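Local coordinates for single-strand DNA-binding protein (Agrobacterium tumefaciens, PDB 3BTP) that binds single-stranded but not double-stranded DNA, whatever its sequence, and mediates nuclear uptake of the transferred T-DNA strand, at residues 114-119 and 131-136. Numbering follows the deposited sequence.
Sequences TDEYIL and TTKCNL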
ATOM      1  N   THR A 114      -0.389 -14.825 -17.249  1.00 30.62           N
ATOM      2  CA  THR A 114       0.548 -14.627 -18.358  1.00 30.38           C
ATOM      3  C   THR A 114       1.580 -13.476 -18.154  1.00 28.46           C
ATOM      4  O   THR A 114       2.589 -13.438 -18.817  1.00 27.74           O
ATOM      5  CB  THR A 114      -0.228 -14.384 -19.661  1.00 30.80           C
ATOM      6  OG1 THR A 114      -0.998 -13.180 -19.527  1.00 32.45           O
ATOM      7  CG2 THR A 114      -1.157 -15.634 -20.008  1.00 33.37           C
ATOM      8  N   ASP A 115       1.314 -12.576 -17.212  1.00 27.29           N
ATOM      9  CA  ASP A 115       2.137 -11.422 -16.908  1.00 26.48           C
ATOM     10  C   ASP A 115       2.718 -11.462 -15.488  1.00 26.04           C
ATOM     11  O   ASP A 115       3.031 -10.431 -14.906  1.00 25.76           O
ATOM     12  CB  ASP A 115       1.289 -10.140 -17.137  1.00 26.26           C
ATOM     13  CG  ASP A 115       0.122 -10.008 -16.143  1.00 24.65           C
ATOM     14  OD1 ASP A 115       0.015 -10.923 -15.325  1.00 22.61           O
ATOM     15  OD2 ASP A 115      -0.660  -9.001 -16.156  1.00 21.11           O
ATOM     16  N   GLU A 116       2.883 -12.657 -14.938  1.00 26.33           N
ATOM     17  CA  GLU A 116       3.341 -12.859 -13.551  1.00 24.95           C
ATOM     18  C   GLU A 116       4.838 -12.463 -13.352  1.00 24.03           C
ATOM     19  O   GLU A 116       5.312 -12.323 -12.211  1.00 20.56           O
ATOM     20  CB  GLU A 116       3.067 -14.327 -13.135  1.00 24.81           C
ATOM     21  CG  GLU A 116       3.897 -15.418 -13.898  1.00 25.85           C
ATOM     22  CD  GLU A 116       3.752 -16.892 -13.275  1.00 29.02           C
ATOM     23  OE1 GLU A 116       3.210 -17.109 -12.141  1.00 29.54           O
ATOM     24  OE2 GLU A 116       4.203 -17.847 -13.942  1.00 32.94           O
ATOM     25  N   TYR A 117       5.586 -12.357 -14.482  1.00 23.57           N
ATOM     26  CA  TYR A 117       6.870 -11.676 -14.482  1.00 23.47           C
ATOM     27  C   TYR A 117       7.129 -10.912 -15.777  1.00 22.63           C
ATOM     28  O   TYR A 117       6.504 -11.176 -16.836  1.00 22.08           O
ATOM     29  CB  TYR A 117       8.077 -12.557 -13.991  1.00 24.17           C
ATOM     30  CG  TYR A 117       8.521 -13.626 -14.993  1.00 26.70           C
ATOM     31  CD1 TYR A 117       9.400 -13.303 -16.049  1.00 22.68           C
ATOM     32  CD2 TYR A 117       8.005 -14.943 -14.913  1.00 25.06           C
ATOM     33  CE1 TYR A 117       9.791 -14.254 -16.993  1.00 27.60           C
ATOM     34  CE2 TYR A 117       8.413 -15.914 -15.814  1.00 26.76           C
ATOM     35  CZ  TYR A 117       9.291 -15.560 -16.863  1.00 29.24           C
ATOM     36  OH  TYR A 117       9.656 -16.508 -17.770  1.00 31.57           O
ATOM     37  N   ILE A 118       8.016  -9.928 -15.642  1.00 21.33           N
ATOM     38  CA  ILE A 118       8.558  -9.163 -16.724  1.00 21.14           C
ATOM     39  C   ILE A 118      10.106  -9.250 -16.626  1.00 23.30           C
ATOM     40  O   ILE A 118      10.672  -9.109 -15.540  1.00 23.62           O
ATOM     41  CB  ILE A 118       8.106  -7.687 -16.640  1.00 21.30           C
ATOM     42  CG1 ILE A 118       6.558  -7.552 -16.633  1.00 21.92           C
ATOM     43  CG2 ILE A 118       8.736  -6.855 -17.748  1.00 22.89           C
ATOM     44  CD1 ILE A 118       6.068  -6.183 -16.283  1.00 14.84           C
ATOM     45  N   LEU A 119      10.779  -9.468 -17.760  1.00 24.14           N
ATOM     46  CA  LEU A 119      12.247  -9.464 -17.818  1.00 24.79           C
ATOM     47  C   LEU A 119      12.718  -8.141 -18.347  1.00 23.67           C
ATOM     48  O   LEU A 119      12.334  -7.746 -19.460  1.00 22.84           O
ATOM     49  CB  LEU A 119      12.784 -10.600 -18.748  1.00 25.68           C
ATOM     50  CG  LEU A 119      12.642 -12.017 -18.142  1.00 27.72           C
ATOM     51  CD1 LEU A 119      13.437 -13.000 -19.019  1.00 29.70           C
ATOM     52  CD2 LEU A 119      13.128 -12.143 -16.625  1.00 19.93           C
ATOM     53  N   THR A 131      10.350  -7.514 -21.528  1.00 27.54           N
ATOM     54  CA  THR A 131       9.387  -8.453 -22.103  1.00 27.88           C
ATOM     55  C   THR A 131       8.624  -9.274 -21.077  1.00 26.23           C
ATOM     56  O   THR A 131       9.173  -9.834 -20.151  1.00 25.12           O
ATOM     57  CB  THR A 131       9.916  -9.255 -23.398  1.00 29.38           C
ATOM     58  OG1 THR A 131       9.542 -10.631 -23.364  1.00 31.45           O
ATOM     59  CG2 THR A 131      11.342  -9.107 -23.574  1.00 26.05           C
ATOM     60  N   THR A 132       7.317  -9.234 -21.219  1.00 26.17           N
ATOM     61  CA  THR A 132       6.462  -9.980 -20.320  1.00 26.93           C
ATOM     62  C   THR A 132       6.630 -11.463 -20.564  1.00 27.38           C
ATOM     63  O   THR A 132       6.815 -11.883 -21.723  1.00 28.44           O
ATOM     64  CB  THR A 132       4.980  -9.551 -20.533  1.00 25.75           C
ATOM     65  OG1 THR A 132       4.929  -8.125 -20.395  1.00 26.03           O
ATOM     66  CG2 THR A 132       4.062 -10.189 -19.477  1.00 27.06           C
ATOM     67  N   LYS A 133       6.520 -12.255 -19.518  1.00 27.14           N
ATOM     68  CA  LYS A 133       6.662 -13.691 -19.648  1.00 28.66           C
ATOM     69  C   LYS A 133       5.964 -14.281 -20.904  1.00 30.86           C
ATOM     70  O   LYS A 133       6.609 -14.995 -21.689  1.00 32.06           O
ATOM     71  CB  LYS A 133       6.151 -14.391 -18.366  1.00 29.24           C
ATOM     72  CG  LYS A 133       5.640 -15.878 -18.593  1.00 29.09           C
ATOM     73  CD  LYS A 133       5.026 -16.520 -17.322  1.00 26.57           C
ATOM     74  CE  LYS A 133       5.318 -18.010 -17.333  1.00 25.87           C
ATOM     75  NZ  LYS A 133       4.663 -18.832 -16.222  1.00 27.36           N
ATOM     76  N   CYS A 134       4.680 -13.969 -21.112  1.00 31.32           N
ATOM     77  CA  CYS A 134       3.911 -14.557 -22.251  1.00 33.25           C
ATOM     78  C   CYS A 134       4.384 -14.131 -23.661  1.00 32.81           C
ATOM     79  O   CYS A 134       3.932 -14.733 -24.641  1.00 33.02           O
ATOM     80  CB  CYS A 134       2.409 -14.208 -22.147  1.00 32.11           C
ATOM     81  SG  CYS A 134       2.112 -12.372 -22.225  1.00 37.01           S
ATOM     82  N   ASN A 135       5.201 -13.066 -23.763  1.00 31.45           N
ATOM     83  CA  ASN A 135       5.720 -12.547 -25.049  1.00 30.54           C
ATOM     84  C   ASN A 135       7.131 -13.057 -25.369  1.00 30.31           C
ATOM     85  O   ASN A 135       7.632 -12.805 -26.452  1.00 30.29           O
ATOM     86  CB  ASN A 135       5.723 -11.013 -25.083  1.00 28.98           C
ATOM     87  CG  ASN A 135       4.305 -10.415 -25.174  1.00 33.95           C
ATOM     88  OD1 ASN A 135       3.348 -11.102 -25.505  1.00 38.23           O
ATOM     89  ND2 ASN A 135       4.182  -9.123 -24.928  1.00 33.57           N
ATOM     90  N   LEU A 136       7.786 -13.734 -24.430  1.00 29.22           N
ATOM     91  CA  LEU A 136       9.128 -14.257 -24.711  1.00 30.85           C
ATOM     92  C   LEU A 136       9.160 -15.239 -25.898  1.00 31.65           C
ATOM     93  O   LEU A 136       8.448 -16.225 -25.884  1.00 29.20           O
ATOM     94  CB  LEU A 136       9.746 -14.935 -23.479  1.00 30.93           C
ATOM     95  CG  LEU A 136      10.188 -14.080 -22.276  1.00 29.79           C
ATOM     96  CD1 LEU A 136      10.307 -15.020 -21.096  1.00 28.13           C
ATOM     97  CD2 LEU A 136      11.425 -13.392 -22.576  1.00 31.46           C
TER
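K133 lies across the ring of Y117 where the open end of an antiparallel beta hairpin, strands 117-124 and 127-132, passes into a 3-10 turn at 133-135. Its backbone begins the contact: K133 N donates to Y117 O at 2.9 Å, with an N-H...O angle of 164°, continuing the ladder in which L119 and T131 form a hydrogen-bonded pair. From there CB stands over the centre of the Y117 ring, 3.7 Å from the centroid and 12° off the ring normal, which identifies a CH-pi contact. With CG anti to the backbone N (chi1 154°), the chain carries on past the ring: CG and CD both pass CE2 of Y117, and CD also meets CG of E116. A bend at chi3 places CE beside E116 OE2 and near Y117 CE2; K133 NZ is modelled 2.5 Å from E116 OE2, on its anti side, a salt bridge whose exact length is doubtful. The other carboxylate oxygen, OE1, pairs with R112, so two cations probably stabilise the charged form of E116. Beyond the ring, L136 CD1 approaches Y117 OH at 3.7 Å, while F145 of helix 142-147 touches both Y117 and L119. I118 and T132 share the other sheet face, packing on I272 of strand 272-275. The turn is tied back by C134 N donating to T114 O at 3.1 Å, and there T132 CG2 sits 3.4 Å from D115 CA.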